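PDB 1LMI: immunogenic protein MPT63/MPB63 from Mycobacterium tuberculosis, which is a major secreted, immunogenic beta-sandwich protein whose biochemical function is not established. Local coordinates for residues Trp82-Thr94 against Gly98-Thr110. Numbering follows the deposited sequence.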
loop_
_atom_site.group_PDB
_atom_site.type_symbol
_atom_site.label_atom_id
_atom_site.label_comp_id
_atom_site.label_asym_id
_atom_site.label_seq_id
_atom_site.Cartn_x
_atom_site.Cartn_y
_atom_site.Cartn_z
ATOM N N TRP A 82 3.746 5.046 -7.454
ATOM C CA TRP A 82 2.822 5.944 -6.806
ATOM C C TRP A 82 2.832 7.550 -8.573
ATOM O O TRP A 82 4.020 7.632 -8.574
ATOM C CB TRP A 82 3.282 6.656 -5.573
ATOM C CG TRP A 82 4.260 7.774 -5.614
ATOM C CD1 TRP A 82 3.980 9.099 -5.393
ATOM C CD2 TRP A 82 5.666 7.714 -5.883
ATOM N NE1 TRP A 82 5.123 9.856 -5.511
ATOM C CE2 TRP A 82 6.172 9.027 -5.811
ATOM C CE3 TRP A 82 6.543 6.666 -6.180
ATOM C CZ2 TRP A 82 7.511 9.345 -6.021
ATOM C CZ3 TRP A 82 7.868 6.995 -6.387
ATOM C CH2 TRP A 82 8.353 8.303 -6.312
ATOM N N GLN A 83 1.669 8.022 -8.477
ATOM C CA GLN A 83 0.333 7.609 -8.115
ATOM C C GLN A 83 -0.086 6.500 -9.094
ATOM O O GLN A 83 -0.036 5.338 -8.634
ATOM C CB GLN A 83 -0.649 8.771 -8.048
ATOM C CG GLN A 83 -0.707 9.401 -6.659
ATOM C CD GLN A 83 -1.260 8.489 -5.587
ATOM O OE1 GLN A 83 -1.082 7.270 -5.616
ATOM N NE2 GLN A 83 -1.946 9.082 -4.608
ATOM N N ALA A 84 0.218 6.669 -10.368
ATOM C CA ALA A 84 0.306 7.876 -11.164
ATOM C C ALA A 84 -0.649 7.747 -12.350
ATOM O O ALA A 84 -1.714 8.366 -12.378
ATOM C CB ALA A 84 1.728 8.142 -11.626
ATOM N N ALA A 85 -0.287 6.917 -13.333
ATOM C CA ALA A 85 -1.267 6.601 -14.369
ATOM C C ALA A 85 -2.278 5.621 -13.753
ATOM O O ALA A 85 -2.986 6.050 -12.834
ATOM C CB ALA A 85 -0.636 6.017 -15.609
ATOM N N GLY A 86 -2.025 4.349 -13.982
ATOM C CA GLY A 86 -2.627 3.153 -13.460
ATOM C C GLY A 86 -4.138 3.145 -13.377
ATOM O O GLY A 86 -4.759 4.090 -12.888
ATOM N N PRO A 87 -4.758 2.069 -13.870
ATOM C CA PRO A 87 -6.204 1.962 -13.847
ATOM C C PRO A 87 -6.771 1.733 -12.440
ATOM O O PRO A 87 -6.198 0.980 -11.652
ATOM C CB PRO A 87 -6.511 0.734 -14.703
ATOM C CG PRO A 87 -5.228 0.023 -14.910
ATOM C CD PRO A 87 -4.104 0.914 -14.495
ATOM N N ASP A 88 -7.892 2.407 -12.215
ATOM C CA ASP A 88 -8.663 2.368 -10.981
ATOM C C ASP A 88 -7.734 2.516 -9.780
ATOM O O ASP A 88 -7.913 1.788 -8.792
ATOM C CB ASP A 88 -9.439 1.063 -10.877
ATOM C CG ASP A 88 -10.012 0.642 -12.219
ATOM O OD1 ASP A 88 -10.746 1.472 -12.801
ATOM O OD2 ASP A 88 -9.717 -0.491 -12.659
ATOM N N THR A 89 -6.792 3.431 -9.902
ATOM C CA THR A 89 -5.861 3.721 -8.829
ATOM C C THR A 89 -6.580 4.314 -7.622
ATOM O O THR A 89 -7.484 5.140 -7.755
ATOM C CB THR A 89 -4.756 4.690 -9.291
ATOM O OG1 THR A 89 -3.897 4.011 -10.224
ATOM C CG2 THR A 89 -3.847 5.090 -8.144
ATOM N N ILE A 90 -6.174 3.941 -6.414
ATOM C CA ILE A 90 -6.705 4.636 -5.242
ATOM C C ILE A 90 -6.434 6.140 -5.342
ATOM O O ILE A 90 -5.393 6.576 -5.872
ATOM C CB ILE A 90 -6.108 4.054 -3.951
ATOM C CG1 ILE A 90 -6.792 4.566 -2.683
ATOM C CG2 ILE A 90 -4.594 4.254 -3.915
ATOM C CD1 ILE A 90 -6.461 3.750 -1.439
ATOM N N SER A 91 -7.418 6.885 -4.855
ATOM C CA SER A 91 -7.303 8.349 -4.884
ATOM C C SER A 91 -6.360 8.834 -3.809
ATOM O O SER A 91 -6.317 8.277 -2.714
ATOM C CB SER A 91 -8.694 8.976 -4.681
ATOM O OG SER A 91 -8.626 10.397 -4.547
ATOM N N GLY A 92 -5.618 9.912 -4.087
ATOM C CA GLY A 92 -4.786 10.420 -2.996
ATOM C C GLY A 92 -5.508 11.503 -2.206
ATOM O O GLY A 92 -4.872 12.129 -1.343
ATOM N N ALA A 93 -6.797 11.736 -2.484
ATOM C CA ALA A 93 -7.511 12.813 -1.787
ATOM C C ALA A 93 -7.717 12.568 -0.296
ATOM O O ALA A 93 -7.833 11.427 0.162
ATOM C CB ALA A 93 -8.880 13.023 -2.436
ATOM N N THR A 94 -7.775 13.664 0.468
ATOM C CA THR A 94 -8.035 13.618 1.902
ATOM C C THR A 94 -9.461 13.160 2.162
ATOM O O THR A 94 -10.414 13.595 1.516
ATOM C CB THR A 94 -7.847 15.016 2.530
ATOM O OG1 THR A 94 -6.483 15.408 2.335
ATOM C CG2 THR A 94 -8.052 15.042 4.028
ATOM N N GLY A 98 -14.471 8.646 9.388
ATOM C CA GLY A 98 -15.635 7.782 9.196
ATOM C C GLY A 98 -15.803 7.305 7.763
ATOM O O GLY A 98 -16.600 6.413 7.535
ATOM N N GLU A 99 -15.069 7.885 6.820
ATOM C CA GLU A 99 -15.121 7.461 5.412
ATOM C C GLU A 99 -13.938 6.555 5.117
ATOM O O GLU A 99 -13.031 6.370 5.947
ATOM C CB GLU A 99 -15.134 8.707 4.516
ATOM C CG GLU A 99 -16.377 9.549 4.780
ATOM C CD GLU A 99 -16.705 10.499 3.662
ATOM O OE1 GLU A 99 -16.013 10.553 2.621
ATOM O OE2 GLU A 99 -17.727 11.212 3.855
ATOM N N GLN A 100 -13.989 5.981 3.928
ATOM C CA GLN A 100 -12.962 5.084 3.414
ATOM C C GLN A 100 -12.662 5.427 1.968
ATOM O O GLN A 100 -13.487 6.078 1.311
ATOM C CB GLN A 100 -13.388 3.601 3.542
ATOM C CG GLN A 100 -13.822 3.265 4.952
ATOM C CD GLN A 100 -13.757 1.822 5.352
ATOM O OE1 GLN A 100 -13.045 1.038 4.718
ATOM N NE2 GLN A 100 -14.445 1.449 6.417
ATOM N N SER A 101 -11.506 4.935 1.498
ATOM C CA SER A 101 -11.129 5.171 0.108
ATOM C C SER A 101 -10.448 3.934 -0.437
ATOM O O SER A 101 -9.563 3.419 0.264
ATOM C CB SER A 101 -10.257 6.427 0.052
ATOM O OG SER A 101 -9.944 6.837 -1.250
ATOM N N THR A 102 -10.820 3.453 -1.614
ATOM C CA THR A 102 -10.218 2.209 -2.079
ATOM C C THR A 102 -9.738 2.330 -3.518
ATOM O O THR A 102 -10.172 3.207 -4.275
ATOM C CB THR A 102 -11.244 1.058 -1.904
ATOM O OG1 THR A 102 -10.598 -0.205 -2.026
ATOM C CG2 THR A 102 -12.270 1.116 -3.043
ATOM N N GLY A 103 -8.851 1.408 -3.884
ATOM C CA GLY A 103 -8.453 1.371 -5.303
ATOM C C GLY A 103 -7.212 0.518 -5.442
ATOM O O GLY A 103 -6.720 -0.116 -4.508
ATOM N N LYS A 104 -6.675 0.505 -6.665
ATOM C CA LYS A 104 -5.451 -0.247 -6.891
ATOM C C LYS A 104 -4.166 0.530 -6.651
ATOM O O LYS A 104 -4.096 1.749 -6.754
ATOM C CB LYS A 104 -5.427 -0.704 -8.369
ATOM C CG LYS A 104 -6.682 -1.476 -8.757
ATOM C CD LYS A 104 -6.759 -2.795 -8.027
ATOM C CE LYS A 104 -7.369 -3.930 -8.823
ATOM N NZ LYS A 104 -8.610 -3.595 -9.557
ATOM N N ILE A 105 -3.124 -0.248 -6.361
ATOM C CA ILE A 105 -1.748 0.267 -6.320
ATOM C C ILE A 105 -0.944 -0.691 -7.190
ATOM O O ILE A 105 -1.297 -1.874 -7.287
ATOM C CB ILE A 105 -1.193 0.336 -4.890
ATOM C CG1 ILE A 105 -1.367 -0.972 -4.105
ATOM C CG2 ILE A 105 -1.796 1.506 -4.091
ATOM C CD1 ILE A 105 -0.681 -0.981 -2.753
ATOM N N TYR A 106 0.090 -0.213 -7.852
ATOM C CA TYR A 106 0.879 -1.028 -8.770
ATOM C C TYR A 106 2.357 -1.093 -8.420
ATOM O O TYR A 106 2.863 -0.218 -7.726
ATOM C CB TYR A 106 0.698 -0.436 -10.180
ATOM C CG TYR A 106 -0.746 -0.535 -10.649
ATOM C CD1 TYR A 106 -1.213 -1.740 -11.131
ATOM C CD2 TYR A 106 -1.619 0.544 -10.592
ATOM C CE1 TYR A 106 -2.518 -1.878 -11.571
ATOM C CE2 TYR A 106 -2.933 0.417 -11.024
ATOM C CZ TYR A 106 -3.368 -0.797 -11.512
ATOM O OH TYR A 106 -4.684 -0.913 -11.924
ATOM N N PHE A 107 3.037 -2.122 -8.929
ATOM C CA PHE A 107 4.463 -2.356 -8.690
ATOM C C PHE A 107 5.131 -2.854 -9.983
ATOM O O PHE A 107 4.454 -3.525 -10.777
ATOM C CB PHE A 107 4.680 -3.389 -7.582
ATOM C CG PHE A 107 3.884 -3.137 -6.316
ATOM C CD1 PHE A 107 4.353 -2.314 -5.319
ATOM C CD2 PHE A 107 2.650 -3.754 -6.166
ATOM C CE1 PHE A 107 3.597 -2.097 -4.197
ATOM C CE2 PHE A 107 1.879 -3.524 -5.023
ATOM C CZ PHE A 107 2.349 -2.691 -4.032
ATOM N N ASP A 108 6.399 -2.579 -10.209
ATOM C CA ASP A 108 7.101 -3.128 -11.381
ATOM C C ASP A 108 7.992 -4.258 -10.911
ATOM O O ASP A 108 9.051 -4.047 -10.323
ATOM C CB ASP A 108 7.924 -2.011 -12.033
ATOM C CG ASP A 108 8.604 -2.416 -13.320
ATOM O OD1 ASP A 108 8.379 -3.575 -13.746
ATOM O OD2 ASP A 108 9.345 -1.564 -13.875
ATOM N N VAL A 109 7.549 -5.520 -11.086
ATOM C CA VAL A 109 8.273 -6.632 -10.499
ATOM C C VAL A 109 9.357 -7.112 -11.466
ATOM O O VAL A 109 9.046 -7.640 -12.526
ATOM C CB VAL A 109 7.294 -7.764 -10.127
ATOM C CG1 VAL A 109 8.035 -9.030 -9.706
ATOM C CG2 VAL A 109 6.328 -7.310 -9.026
ATOM N N THR A 110 10.587 -6.880 -11.051
ATOM C CA THR A 110 11.718 -7.226 -11.898
ATOM C C THR A 110 12.496 -8.432 -11.410
ATOM O O THR A 110 13.503 -8.832 -12.019
ATOM C CB THR A 110 12.702 -6.025 -11.930
ATOM O OG1 THR A 110 13.021 -5.723 -10.584
ATOM C CG2 THR A 110 12.061 -4.833 -12.607
HETATM O O HOH W 1 0.465 2.676 -8.159
HETATM O O HOH W 2 -8.403 9.027 -0.952
HETATM O O HOH W 3 -10.029 5.974 -3.896
#
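Thr-89 and Lys-104 form a single beta bridge, held by Lys-104 N donating almost straight to Asp-88 O (2.8 Å, 176° at the hydrogen) and by Ile-90 N donating to Lys-104 O at 3.0 Å. Just beyond it the backbones close to 3.7 Å between the CA atoms of Ile-90 and Gly-103, an approach made possible by the missing side chain of the glycine. Ile-90 lies along the strand here: with CG1 anti to the backbone N (chi1 -170°), its extended branch passes over the Thr-102 carbonyl carbon and CD1 reaches Ser-101 O at 3.6 Å, while CG2 rests beside CG2 of Ile-105. The middle of the irregular loop, Gly-86 to Ser-91, thus runs against strand 100-109, an outermost strand of the four-stranded antiparallel sheet of the beta-sandwich, which pairs along its other edge with strand 46-56. Tyr-106 presents the edge of its ring to Pro-87 O and Thr-89 OG1. Its hydroxyl donates to Pro-87 O, although the very short modelled separation is doubtful, and Pro-87 CD packs 3.5 Å from CZ of Tyr-106. Asp-88 OD2 remains 4.5 Å from Lys-104 NZ, too far for a salt bridge; Lys-104 NZ instead makes a long, weak ion pair with Glu-49 OE2. Around Ser-101, two waters bridge the segments: OG donates to one (2.7 Å), which donates to Ser-91 O and Ala-93 O. Ser-101 OG in turn accepts from the second, which links Ser-91 N with Thr-102 O.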